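Local coordinates for stage III sporulation protein AB (Bacillus subtilis, PDB 6BS9), which is essential for sporulation and probably works in the secretion-like machinery of the developing spore, this helical piece being most of the protein, at residues 29-34 against 55-60; 11-16 against 47-52; 22-27 against 102-107. All blocks are in the same frame, centred on the assembly; numbering follows the deposited sequence.

Contact 1: residues 29-34 against 55-60; sequences TPLHTA and DQLDKG
His32 and Leu31, in the first turn of helix 31-41, meet Leu57 and Asp58, in the last turn of helix 46-58, in a contact at the protein surface with no hydrogen bond across it. The inner layer is apolar: His32 CB lies 3.9 Å from Leu57 CB, while Leu57 CD1 lies against His32 N (3.9 Å) and Leu31 CG (4.1 Å). The outer layer is a carboxylate set over an imidazole. Asp58 OD1 stands 3.1 Å above the plane of the His32 ring, over its centre, with the ring and carboxylate planes 31° apart. Asp58 OD1 is 3.2 Å from His32 ND1, but from over the face it is badly placed to accept a bond from a ring nitrogen. The nearby carboxylate would probably favour a protonated ring. On the opposite face lies Thr33 OG1, offset toward the rim. A chi1 of 71° puts the ring there, wedging CG between the backbone N and the carbonyl carbon. His32 O also accepts a hydrogen bond from Ser54 OG, and Leu31 extends the apolar layer to Ala64 of helix 64-75. Pairing the start of one helix with the end of the next is characteristic of an antiparallel helical hairpin.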
ATOM      1  N   THR A  29       5.877  -7.249 -15.569  1.00 48.79           N
ATOM      2  CA  THR A  29       6.458  -7.835 -14.411  1.00 48.37           C
ATOM      3  C   THR A  29       5.336  -8.572 -13.597  1.00 44.73           C
ATOM      4  O   THR A  29       4.308  -7.999 -13.303  1.00 44.29           O
ATOM      5  CB  THR A  29       7.192  -6.737 -13.649  1.00 47.17           C
ATOM      6  OG1 THR A  29       8.065  -6.079 -14.579  1.00 51.61           O
ATOM      7  CG2 THR A  29       8.015  -7.289 -12.557  1.00 46.21           C
ATOM      8  N   PRO A  30       5.542  -9.858 -13.279  1.00 43.69           N
ATOM      9  CA  PRO A  30       4.588 -10.492 -12.342  1.00 39.42           C
ATOM     10  C   PRO A  30       4.507  -9.742 -11.020  1.00 38.53           C
ATOM     11  O   PRO A  30       5.478  -9.152 -10.550  1.00 37.01           O
ATOM     12  CB  PRO A  30       5.155 -11.862 -12.137  1.00 41.07           C
ATOM     13  CG  PRO A  30       6.006 -12.117 -13.354  1.00 41.95           C
ATOM     14  CD  PRO A  30       6.622 -10.788 -13.687  1.00 41.38           C
ATOM     15  N   LEU A  31       3.296  -9.625 -10.516  1.00 37.13           N
ATOM     16  CA  LEU A  31       2.994  -8.780  -9.378  1.00 39.12           C
ATOM     17  C   LEU A  31       3.926  -9.193  -8.184  1.00 37.01           C
ATOM     18  O   LEU A  31       4.406  -8.336  -7.401  1.00 37.21           O
ATOM     19  CB  LEU A  31       1.470  -8.865  -9.078  1.00 39.23           C
ATOM     20  CG  LEU A  31       0.779  -7.824  -8.223  1.00 42.67           C
ATOM     21  CD1 LEU A  31       1.101  -6.430  -8.730  1.00 46.69           C
ATOM     22  CD2 LEU A  31      -0.730  -8.025  -8.281  1.00 45.20           C
ATOM     23  N   HIS A  32       4.122 -10.488  -8.030  1.00 33.43           N
ATOM     24  CA  HIS A  32       4.972 -10.947  -6.940  1.00 36.28           C
ATOM     25  C   HIS A  32       6.411 -10.442  -7.055  1.00 37.06           C
ATOM     26  O   HIS A  32       6.990  -9.989  -6.071  1.00 36.88           O
ATOM     27  CB  HIS A  32       4.908 -12.475  -6.792  1.00 38.16           C
ATOM     28  CG  HIS A  32       5.588 -13.247  -7.878  1.00 39.01           C
ATOM     29  ND1 HIS A  32       6.916 -13.613  -7.823  1.00 41.18           N
ATOM     30  CD2 HIS A  32       5.097 -13.765  -9.029  1.00 41.10           C
ATOM     31  CE1 HIS A  32       7.219 -14.319  -8.901  1.00 41.68           C
ATOM     32  NE2 HIS A  32       6.135 -14.409  -9.659  1.00 42.86           N
ATOM     33  N   THR A  33       6.960 -10.431  -8.261  1.00 36.38           N
ATOM     34  CA  THR A  33       8.270  -9.876  -8.477  1.00 35.57           C
ATOM     35  C   THR A  33       8.278  -8.345  -8.272  1.00 34.90           C
ATOM     36  O   THR A  33       9.146  -7.808  -7.628  1.00 37.01           O
ATOM     37  CB  THR A  33       8.732 -10.250  -9.872  1.00 40.13           C
ATOM     38  OG1 THR A  33       8.671 -11.692 -10.007  1.00 40.86           O
ATOM     39  CG2 THR A  33      10.147  -9.769 -10.160  1.00 39.13           C
ATOM     40  N   ALA A  34       7.296  -7.627  -8.792  1.00 34.35           N
ATOM     41  CA  ALA A  34       7.233  -6.180  -8.615  1.00 32.16           C
ATOM     42  C   ALA A  34       7.208  -5.829  -7.111  1.00 32.72           C
ATOM     43  O   ALA A  34       7.927  -4.957  -6.629  1.00 33.96           O
ATOM     44  CB  ALA A  34       6.005  -5.640  -9.288  1.00 32.27           C
ATOM     45  N   ASP A  55       5.406 -12.900  -0.982  1.00 38.28           N
ATOM     46  CA  ASP A  55       5.298 -14.285  -0.544  1.00 39.43           C
ATOM     47  C   ASP A  55       3.887 -14.863  -0.768  1.00 40.51           C
ATOM     48  O   ASP A  55       3.739 -15.980  -1.166  1.00 40.84           O
ATOM     49  CB  ASP A  55       5.632 -14.393   0.961  1.00 40.75           C
ATOM     50  CG  ASP A  55       7.067 -14.101   1.257  1.00 42.04           C
ATOM     51  OD1 ASP A  55       7.911 -14.137   0.311  1.00 46.23           O
ATOM     52  OD2 ASP A  55       7.370 -13.812   2.450  1.00 45.90           O
ATOM     53  N   GLN A  56       2.856 -14.120  -0.404  1.00 44.93           N
ATOM     54  CA  GLN A  56       1.493 -14.673  -0.380  1.00 47.85           C
ATOM     55  C   GLN A  56       1.085 -14.943  -1.781  1.00 46.42           C
ATOM     56  O   GLN A  56       0.492 -15.946  -2.043  1.00 48.77           O
ATOM     57  CB  GLN A  56       0.479 -13.711   0.287  1.00 51.44           C
ATOM     58  CG  GLN A  56       0.246 -13.837   1.788  1.00 58.13           C
ATOM     59  CD  GLN A  56       0.184 -15.269   2.241  1.00 61.88           C
ATOM     60  OE1 GLN A  56       1.152 -15.790   2.786  1.00 66.23           O
ATOM     61  NE2 GLN A  56      -0.938 -15.917   2.000  1.00 66.25           N
ATOM     62  N   LEU A  57       1.363 -14.009  -2.668  1.00 47.87           N
ATOM     63  CA  LEU A  57       1.075 -14.199  -4.074  1.00 47.50           C
ATOM     64  C   LEU A  57       1.822 -15.348  -4.697  1.00 51.56           C
ATOM     65  O   LEU A  57       1.246 -16.178  -5.385  1.00 56.36           O
ATOM     66  CB  LEU A  57       1.525 -12.999  -4.861  1.00 46.91           C
ATOM     67  CG  LEU A  57       0.666 -11.788  -4.760  1.00 47.18           C
ATOM     68  CD1 LEU A  57       1.446 -10.562  -5.200  1.00 47.19           C
ATOM     69  CD2 LEU A  57      -0.613 -11.979  -5.567  1.00 49.21           C
ATOM     70  N   ASP A  58       3.112 -15.450  -4.399  1.00 52.05           N
ATOM     71  CA  ASP A  58       3.933 -16.391  -5.121  1.00 53.52           C
ATOM     72  C   ASP A  58       3.512 -17.835  -4.839  1.00 55.62           C
ATOM     73  O   ASP A  58       3.314 -18.613  -5.766  1.00 57.20           O
ATOM     74  CB  ASP A  58       5.410 -16.183  -4.812  1.00 52.57           C
ATOM     75  CG  ASP A  58       6.315 -16.722  -5.914  1.00 51.13           C
ATOM     76  OD1 ASP A  58       5.922 -16.528  -7.067  1.00 53.22           O
ATOM     77  OD2 ASP A  58       7.366 -17.351  -5.705  1.00 49.14           O
ATOM     78  N   LYS A  59       3.384 -18.140  -3.545  1.00 62.99           N
ATOM     79  CA  LYS A  59       3.044 -19.439  -2.957  1.00 69.04           C
ATOM     80  C   LYS A  59       1.686 -19.279  -2.336  1.00 68.51           C
ATOM     81  O   LYS A  59       1.496 -18.938  -1.158  1.00 73.02           O
ATOM     82  CB  LYS A  59       4.165 -19.864  -1.971  1.00 77.44           C
ATOM     83  CG  LYS A  59       5.258 -20.692  -2.642  1.00 80.02           C
ATOM     84  CD  LYS A  59       6.510 -20.770  -1.788  1.00 82.18           C
ATOM     85  CE  LYS A  59       7.456 -21.839  -2.332  1.00 84.21           C
ATOM     86  NZ  LYS A  59       8.719 -21.884  -1.552  1.00 86.39           N
ATOM     87  N   GLY A  60       0.718 -19.439  -3.215  1.00 70.05           N
ATOM     88  CA  GLY A  60      -0.614 -18.966  -2.963  1.00 71.64           C
ATOM     89  C   GLY A  60      -1.454 -19.321  -4.197  1.00 73.60           C
ATOM     90  O   GLY A  60      -1.038 -19.192  -5.375  1.00 74.30           O
TER

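Contact 2: residues 11-16 against 47-52; sequences RQLRAA and STLFSA
Ser47 O accepts two backbone bonds, from Phe50 N at 2.9 Å and from Ser51 N at 3.0 Å, within the turn of helix 46-58 that directs Phe50 at Leu13 and Ala16 of helix 2-26. Between the helices the contact is wholly apolar. Phe50 CZ comes 3.4 Å from Ala16 CB, the methyl standing oblique to the ring. Leu13 CD2 meets the same ring at its edge, near the ring plane, 4.1 Å from Phe50 CE2, and also touches Leu49 CD2 at 3.8 Å, the two leucine side chains crossing at about a right angle. Leu49 places its CG on one face of the Phe50 ring, offset toward its rim. With chi1 at -67°, Phe50 CG is anti to the carbonyl carbon, which points the ring at segment 11-16, whose axis is 11.4 Å away. Replacing Phe50 with an alanine would probably open a gap between the helices, leaving Ala16 CB and Leu13 CD2 without the ring they pack on. The two segments run 33° from parallel, and all four contacting residues are buried: helix 31-41 adds Ile38 beside Ala16 and Ala39 beside Phe50, and helix 64-75 adds Trp68 and Val75 against Leu49.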
ATOM      1  N   ARG A  11       4.015   8.450   2.903  1.00 32.20           N
ATOM      2  CA  ARG A  11       4.768   8.860   1.729  1.00 34.50           C
ATOM      3  C   ARG A  11       5.367   7.675   1.028  1.00 33.81           C
ATOM      4  O   ARG A  11       5.308   7.563  -0.204  1.00 35.74           O
ATOM      5  CB  ARG A  11       5.850   9.862   2.155  1.00 35.72           C
ATOM      6  CG  ARG A  11       6.489  10.631   1.050  1.00 37.56           C
ATOM      7  CD  ARG A  11       7.432  11.673   1.633  1.00 41.57           C
ATOM      8  NE  ARG A  11       8.509  11.079   2.423  1.00 43.85           N
ATOM      9  CZ  ARG A  11       8.753  11.518   3.653  1.00 44.93           C
ATOM     10  NH1 ARG A  11       9.735  10.961   4.315  1.00 42.32           N
ATOM     11  NH2 ARG A  11       8.005  12.534   4.214  1.00 42.39           N
ATOM     12  N   GLN A  12       5.957   6.788   1.820  1.00 35.67           N
ATOM     13  CA  GLN A  12       6.488   5.503   1.309  1.00 35.83           C
ATOM     14  C   GLN A  12       5.431   4.630   0.649  1.00 35.12           C
ATOM     15  O   GLN A  12       5.702   4.021  -0.367  1.00 34.10           O
ATOM     16  CB  GLN A  12       7.087   4.690   2.486  1.00 38.27           C
ATOM     17  CG  GLN A  12       8.410   5.224   3.018  1.00 40.83           C
ATOM     18  CD  GLN A  12       8.841   4.490   4.278  1.00 44.32           C
ATOM     19  OE1 GLN A  12       8.045   4.069   5.109  1.00 41.40           O
ATOM     20  NE2 GLN A  12      10.113   4.314   4.405  1.00 51.37           N
ATOM     21  N   LEU A  13       4.221   4.556   1.269  1.00 34.27           N
ATOM     22  CA  LEU A  13       3.120   3.795   0.694  1.00 32.11           C
ATOM     23  C   LEU A  13       2.669   4.373  -0.656  1.00 32.11           C
ATOM     24  O   LEU A  13       2.451   3.626  -1.603  1.00 30.88           O
ATOM     25  CB  LEU A  13       1.971   3.732   1.668  1.00 32.63           C
ATOM     26  CG  LEU A  13       2.187   2.756   2.821  1.00 31.45           C
ATOM     27  CD1 LEU A  13       1.214   3.054   3.905  1.00 31.74           C
ATOM     28  CD2 LEU A  13       2.042   1.323   2.374  1.00 31.71           C
ATOM     29  N   ARG A  14       2.595   5.692  -0.753  0.50 31.57           N
ATOM     30  CA  ARG A  14       2.253   6.366  -2.011  0.50 30.19           C
ATOM     31  C   ARG A  14       3.281   6.039  -3.100  0.50 31.80           C
ATOM     32  O   ARG A  14       2.910   5.833  -4.247  0.50 34.56           O
ATOM     33  CB  ARG A  14       2.255   7.872  -1.711  0.50 29.82           C
ATOM     34  CG  ARG A  14       1.654   8.886  -2.701  0.50 29.49           C
ATOM     35  CD  ARG A  14       0.183   8.792  -3.113  0.50 29.31           C
ATOM     36  NE  ARG A  14       0.038   9.565  -4.333  0.50 29.99           N
ATOM     37  CZ  ARG A  14       0.595   9.243  -5.491  0.50 30.80           C
ATOM     38  NH1 ARG A  14       1.265   8.093  -5.638  0.50 29.74           N
ATOM     39  NH2 ARG A  14       0.453  10.082  -6.502  0.50 30.81           N
ATOM     40  N   ALA A  15       4.570   5.986  -2.752  1.00 31.03           N
ATOM     41  CA  ALA A  15       5.603   5.627  -3.694  1.00 32.31           C
ATOM     42  C   ALA A  15       5.416   4.193  -4.196  1.00 32.83           C
ATOM     43  O   ALA A  15       5.464   3.916  -5.379  1.00 32.68           O
ATOM     44  CB  ALA A  15       6.996   5.801  -3.056  1.00 34.43           C
ATOM     45  N   ALA A  16       5.295   3.275  -3.255  1.00 31.13           N
ATOM     46  CA  ALA A  16       5.220   1.890  -3.554  1.00 30.06           C
ATOM     47  C   ALA A  16       3.949   1.578  -4.345  1.00 31.62           C
ATOM     48  O   ALA A  16       4.021   0.856  -5.355  1.00 29.85           O
ATOM     49  CB  ALA A  16       5.204   1.115  -2.243  1.00 32.25           C
ATOM     50  N   SER A  47       8.390  -1.837   4.249  1.00 33.77           N
ATOM     51  CA  SER A  47       8.971  -2.916   3.426  1.00 35.46           C
ATOM     52  C   SER A  47       8.349  -4.295   3.615  1.00 35.10           C
ATOM     53  O   SER A  47       8.030  -4.977   2.637  1.00 38.08           O
ATOM     54  CB  SER A  47      10.462  -3.060   3.736  1.00 37.75           C
ATOM     55  OG  SER A  47      11.036  -4.043   2.938  1.00 38.45           O
ATOM     56  N   THR A  48       8.063  -4.651   4.857  1.00 34.96           N
ATOM     57  CA  THR A  48       7.475  -5.956   5.177  1.00 37.02           C
ATOM     58  C   THR A  48       6.054  -6.184   4.644  1.00 35.02           C
ATOM     59  O   THR A  48       5.667  -7.299   4.267  1.00 35.44           O
ATOM     60  CB  THR A  48       7.503  -6.196   6.692  1.00 39.69           C
ATOM     61  OG1 THR A  48       8.866  -6.099   7.116  1.00 41.62           O
ATOM     62  CG2 THR A  48       7.046  -7.628   6.995  1.00 44.77           C
ATOM     63  N   LEU A  49       5.296  -5.108   4.474  1.00 33.15           N
ATOM     64  CA  LEU A  49       4.016  -5.240   3.797  1.00 33.08           C
ATOM     65  C   LEU A  49       4.233  -5.836   2.396  1.00 32.40           C
ATOM     66  O   LEU A  49       3.461  -6.678   1.970  1.00 33.50           O
ATOM     67  CB  LEU A  49       3.298  -3.884   3.737  1.00 32.35           C
ATOM     68  CG  LEU A  49       1.992  -3.793   2.922  1.00 34.31           C
ATOM     69  CD1 LEU A  49       0.908  -4.741   3.373  1.00 34.99           C
ATOM     70  CD2 LEU A  49       1.457  -2.384   3.032  1.00 34.51           C
ATOM     71  N   PHE A  50       5.269  -5.355   1.690  1.00 31.94           N
ATOM     72  CA  PHE A  50       5.487  -5.693   0.303  1.00 31.80           C
ATOM     73  C   PHE A  50       6.174  -7.031   0.128  1.00 33.32           C
ATOM     74  O   PHE A  50       5.826  -7.763  -0.816  1.00 32.12           O
ATOM     75  CB  PHE A  50       6.193  -4.540  -0.472  1.00 31.96           C
ATOM     76  CG  PHE A  50       5.307  -3.350  -0.590  1.00 32.44           C
ATOM     77  CD1 PHE A  50       4.301  -3.326  -1.540  1.00 30.06           C
ATOM     78  CD2 PHE A  50       5.304  -2.397   0.440  1.00 32.48           C
ATOM     79  CE1 PHE A  50       3.378  -2.335  -1.542  1.00 31.00           C
ATOM     80  CE2 PHE A  50       4.409  -1.356   0.408  1.00 34.24           C
ATOM     81  CZ  PHE A  50       3.432  -1.327  -0.584  1.00 32.56           C
ATOM     82  N   SER A  51       7.055  -7.384   1.044  1.00 33.53           N
ATOM     83  CA  SER A  51       7.630  -8.749   1.014  1.00 36.49           C
ATOM     84  C   SER A  51       6.610  -9.811   1.428  1.00 36.11           C
ATOM     85  O   SER A  51       6.542 -10.855   0.793  1.00 37.33           O
ATOM     86  CB  SER A  51       8.960  -8.884   1.859  1.00 36.08           C
ATOM     87  OG  SER A  51       8.783  -8.464   3.154  1.00 38.31           O
ATOM     88  N   ALA A  52       5.807  -9.525   2.445  1.00 34.69           N
ATOM     89  CA  ALA A  52       4.685 -10.423   2.773  1.00 35.53           C
ATOM     90  C   ALA A  52       3.694 -10.619   1.631  1.00 36.03           C
ATOM     91  O   ALA A  52       3.260 -11.736   1.407  1.00 38.19           O
ATOM     92  CB  ALA A  52       3.957  -9.912   3.970  1.00 33.88           C
TER

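Contact 3: residues 22-27 against 102-107; sequences AEIMYG and ISQQKH
Met25 and Gln105 have the closest CA atoms, 7.3 Å apart, where helix 22-26 and helix 102-107 run nearly antiparallel at 167° with their axes 11.0 Å from each other. Met25 carries most of the contact. Its chain is bent, with chi2 at -56°, so that sulfur and methyl lie against two successive glutamines of the other helix. The sulfur rests on the aliphatic part of Gln105, SD being 3.7 Å from Gln105 CG, and Met25 CG lies alongside the same carbon at 3.8 Å. The methyl goes further, to Gln104: Met25 CE is 3.5 Å from Gln104 CG and only 3.1 Å from Gln104 OE1, a tight approach of a methyl to an amide oxygen. Ile24 reaches that oxygen through its branch methyl, CG2 standing 3.5 Å from Gln104 OE1, with the two side chains crossing at about a right angle. Gln104 is stretched out toward helix 2-26, its CG anti to the backbone N (chi1 174°), and its amide nitrogen NE2 is hydrogen-bonded to Thr95 O. That bond helps fix the rotation of the amide that turns OE1 to the two methyls. The amide of Gln105 has its own partner on helix 2-26, a weak hydrogen bond from NE2 to Glu21 OE2. The contact thus joins the last part of helix 2-26 to the first part of helix 101-128; Ile24 continues it to Leu96 in the loop region, and Gln104 touches Ile98 just ahead of helix 101-128.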
ATOM      1  N   ALA A  22       1.442   1.015 -11.764  1.00 36.05           N
ATOM      2  CA  ALA A  22       2.011   0.941 -13.121  1.00 35.64           C
ATOM      3  C   ALA A  22       2.174  -0.490 -13.601  1.00 37.92           C
ATOM      4  O   ALA A  22       1.901  -0.810 -14.761  1.00 37.89           O
ATOM      5  CB  ALA A  22       3.320   1.702 -13.177  1.00 35.12           C
ATOM      6  N   GLU A  23       2.624  -1.368 -12.719  1.00 40.70           N
ATOM      7  CA  GLU A  23       2.896  -2.773 -13.143  1.00 44.79           C
ATOM      8  C   GLU A  23       1.620  -3.535 -13.399  1.00 42.87           C
ATOM      9  O   GLU A  23       1.534  -4.329 -14.324  1.00 44.38           O
ATOM     10  CB  GLU A  23       3.691  -3.527 -12.086  1.00 45.80           C
ATOM     11  CG  GLU A  23       5.076  -2.945 -11.812  1.00 51.20           C
ATOM     12  CD  GLU A  23       6.090  -3.192 -12.940  1.00 50.77           C
ATOM     13  OE1 GLU A  23       7.157  -2.555 -12.968  1.00 56.76           O
ATOM     14  OE2 GLU A  23       5.824  -3.935 -13.880  1.00 55.46           O
ATOM     15  N   ILE A  24       0.614  -3.269 -12.587  1.00 39.98           N
ATOM     16  CA  ILE A  24      -0.700  -3.839 -12.831  1.00 39.34           C
ATOM     17  C   ILE A  24      -1.210  -3.372 -14.192  1.00 40.40           C
ATOM     18  O   ILE A  24      -1.638  -4.171 -14.993  1.00 43.78           O
ATOM     19  CB  ILE A  24      -1.659  -3.417 -11.708  1.00 38.48           C
ATOM     20  CG1 ILE A  24      -1.238  -4.121 -10.439  1.00 37.53           C
ATOM     21  CG2 ILE A  24      -3.105  -3.769 -12.064  1.00 40.77           C
ATOM     22  CD1 ILE A  24      -1.803  -3.535  -9.172  1.00 36.23           C
ATOM     23  N   MET A  25      -1.129  -2.075 -14.445  1.00 40.72           N
ATOM     24  CA  MET A  25      -1.724  -1.462 -15.650  1.00 45.17           C
ATOM     25  C   MET A  25      -0.998  -1.827 -16.944  1.00 43.77           C
ATOM     26  O   MET A  25      -1.626  -2.189 -17.926  1.00 38.53           O
ATOM     27  CB  MET A  25      -2.007   0.048 -15.413  1.00 48.22           C
ATOM     28  CG  MET A  25      -3.078   0.293 -14.314  1.00 56.17           C
ATOM     29  SD  MET A  25      -4.654  -0.584 -14.678  1.00 70.09           S
ATOM     30  CE  MET A  25      -5.335  -1.121 -13.082  1.00 65.03           C
ATOM     31  N   TYR A  26       0.317  -1.802 -16.938  1.00 45.66           N
ATOM     32  CA  TYR A  26       1.044  -1.910 -18.197  1.00 52.69           C
ATOM     33  C   TYR A  26       2.338  -2.628 -18.081  1.00 56.19           C
ATOM     34  O   TYR A  26       3.029  -2.749 -19.060  1.00 62.54           O
ATOM     35  CB  TYR A  26       1.188  -0.510 -18.955  1.00 56.12           C
ATOM     36  CG  TYR A  26       1.638   0.728 -18.168  1.00 57.17           C
ATOM     37  CD1 TYR A  26       2.987   0.999 -17.957  1.00 56.54           C
ATOM     38  CD2 TYR A  26       0.671   1.653 -17.652  1.00 55.76           C
ATOM     39  CE1 TYR A  26       3.378   2.120 -17.254  1.00 59.12           C
ATOM     40  CE2 TYR A  26       1.048   2.769 -16.933  1.00 55.36           C
ATOM     41  CZ  TYR A  26       2.408   3.004 -16.742  1.00 61.38           C
ATOM     42  OH  TYR A  26       2.851   4.062 -15.984  1.00 69.11           O
ATOM     43  N   GLY A  27       2.648  -3.100 -16.885  1.00 61.43           N
ATOM     44  CA  GLY A  27       3.739  -3.968 -16.625  1.00 62.94           C
ATOM     45  C   GLY A  27       3.731  -5.337 -17.200  1.00 58.82           C
ATOM     46  O   GLY A  27       2.713  -5.961 -17.435  1.00 62.57           O
ATOM     47  N   ILE A 102     -10.752  -0.064 -16.483  1.00 47.40           N
ATOM     48  CA  ILE A 102     -10.749   1.388 -16.287  1.00 45.85           C
ATOM     49  C   ILE A 102     -11.181   1.712 -14.877  1.00 44.95           C
ATOM     50  O   ILE A 102     -10.593   2.573 -14.229  1.00 40.51           O
ATOM     51  CB  ILE A 102     -11.679   2.091 -17.278  1.00 46.17           C
ATOM     52  CG1 ILE A 102     -11.108   2.005 -18.683  1.00 49.23           C
ATOM     53  CG2 ILE A 102     -11.896   3.570 -16.937  1.00 44.70           C
ATOM     54  CD1 ILE A 102     -12.152   2.207 -19.775  1.00 51.13           C
ATOM     55  N   SER A 103     -12.200   0.990 -14.418  1.00 43.89           N
ATOM     56  CA  SER A 103     -12.697   1.143 -13.073  1.00 44.47           C
ATOM     57  C   SER A 103     -11.629   0.769 -12.036  1.00 41.31           C
ATOM     58  O   SER A 103     -11.388   1.512 -11.093  1.00 39.31           O
ATOM     59  CB  SER A 103     -13.956   0.295 -12.899  1.00 46.63           C
ATOM     60  OG  SER A 103     -14.599   0.632 -11.714  1.00 53.00           O
ATOM     61  N   GLN A 104     -10.912  -0.313 -12.278  1.00 40.15           N
ATOM     62  CA  GLN A 104      -9.816  -0.697 -11.394  1.00 42.30           C
ATOM     63  C   GLN A 104      -8.765   0.415 -11.305  1.00 42.07           C
ATOM     64  O   GLN A 104      -8.338   0.839 -10.217  1.00 42.75           O
ATOM     65  CB  GLN A 104      -9.139  -2.009 -11.833  1.00 40.94           C
ATOM     66  CG  GLN A 104      -7.896  -2.335 -11.000  1.00 44.79           C
ATOM     67  CD  GLN A 104      -7.271  -3.710 -11.307  1.00 46.80           C
ATOM     68  OE1 GLN A 104      -6.629  -3.891 -12.365  1.00 47.00           O
ATOM     69  NE2 GLN A 104      -7.388  -4.624 -10.380  1.00 45.03           N
ATOM     70  N   GLN A 105      -8.362   0.875 -12.466  1.00 41.35           N
ATOM     71  CA  GLN A 105      -7.370   1.931 -12.553  1.00 43.90           C
ATOM     72  C   GLN A 105      -7.786   3.176 -11.760  1.00 41.36           C
ATOM     73  O   GLN A 105      -6.989   3.729 -11.005  1.00 42.17           O
ATOM     74  CB  GLN A 105      -7.149   2.270 -14.034  1.00 47.81           C
ATOM     75  CG  GLN A 105      -5.823   2.905 -14.317  1.00 54.01           C
ATOM     76  CD  GLN A 105      -5.919   4.372 -14.601  1.00 61.68           C
ATOM     77  OE1 GLN A 105      -6.221   4.781 -15.732  1.00 70.67           O
ATOM     78  NE2 GLN A 105      -5.585   5.194 -13.603  1.00 65.27           N
ATOM     79  N   LYS A 106      -9.039   3.612 -11.938  1.00 38.45           N
ATOM     80  CA  LYS A 106      -9.543   4.784 -11.267  1.00 36.13           C
ATOM     81  C   LYS A 106      -9.662   4.543  -9.776  1.00 33.64           C
ATOM     82  O   LYS A 106      -9.388   5.464  -8.999  1.00 30.87           O
ATOM     83  CB  LYS A 106     -10.866   5.294 -11.912  1.00 38.02           C
ATOM     84  CG  LYS A 106     -10.701   5.647 -13.374  1.00 38.70           C
ATOM     85  CD  LYS A 106      -9.653   6.769 -13.572  1.00 39.68           C
ATOM     86  CE  LYS A 106      -9.458   7.099 -15.050  1.00 42.32           C
ATOM     87  NZ  LYS A 106      -8.441   8.168 -15.190  1.00 45.29           N
ATOM     88  N   HIS A 107     -10.001   3.321  -9.364  1.00 33.39           N
ATOM     89  CA  HIS A 107     -10.054   3.042  -7.914  1.00 35.08           C
ATOM     90  C   HIS A 107      -8.647   2.975  -7.286  1.00 34.31           C
ATOM     91  O   HIS A 107      -8.472   3.381  -6.130  1.00 32.06           O
ATOM     92  CB  HIS A 107     -10.924   1.811  -7.593  1.00 36.32           C
ATOM     93  CG  HIS A 107     -12.396   2.093  -7.628  1.00 37.88           C
ATOM     94  ND1 HIS A 107     -13.096   2.495  -6.510  1.00 42.34           N
ATOM     95  CD2 HIS A 107     -13.263   2.192  -8.651  1.00 38.91           C
ATOM     96  CE1 HIS A 107     -14.346   2.792  -6.835  1.00 41.27           C
ATOM     97  NE2 HIS A 107     -14.477   2.603  -8.132  1.00 41.00           N
TER

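How the contacts relate
The three contacts join four of the six helices of this all-helical chain. Helix 2-26 is shared by contacts 2 and 3, whose centres are about 17 Å apart, and helix 46-58 by contacts 1 and 2, about 14 Å apart between centres. Contact 2 lies in the interior, contacts 1 and 3 nearer the surface. Contacts 1 and 3, centres about 17 Å apart, meet through Leu31 CD1 and Ile24 CG1 at 3.7 Å. Along the chain the segments of contact 2 alternate with those of contacts 1 and 3, while contact 1 falls wholly between the two halves of contact 3. Helix 2-26 thus packs on both helix 46-58 and the closing helix 101-128, tying the chain's beginning to its middle and end.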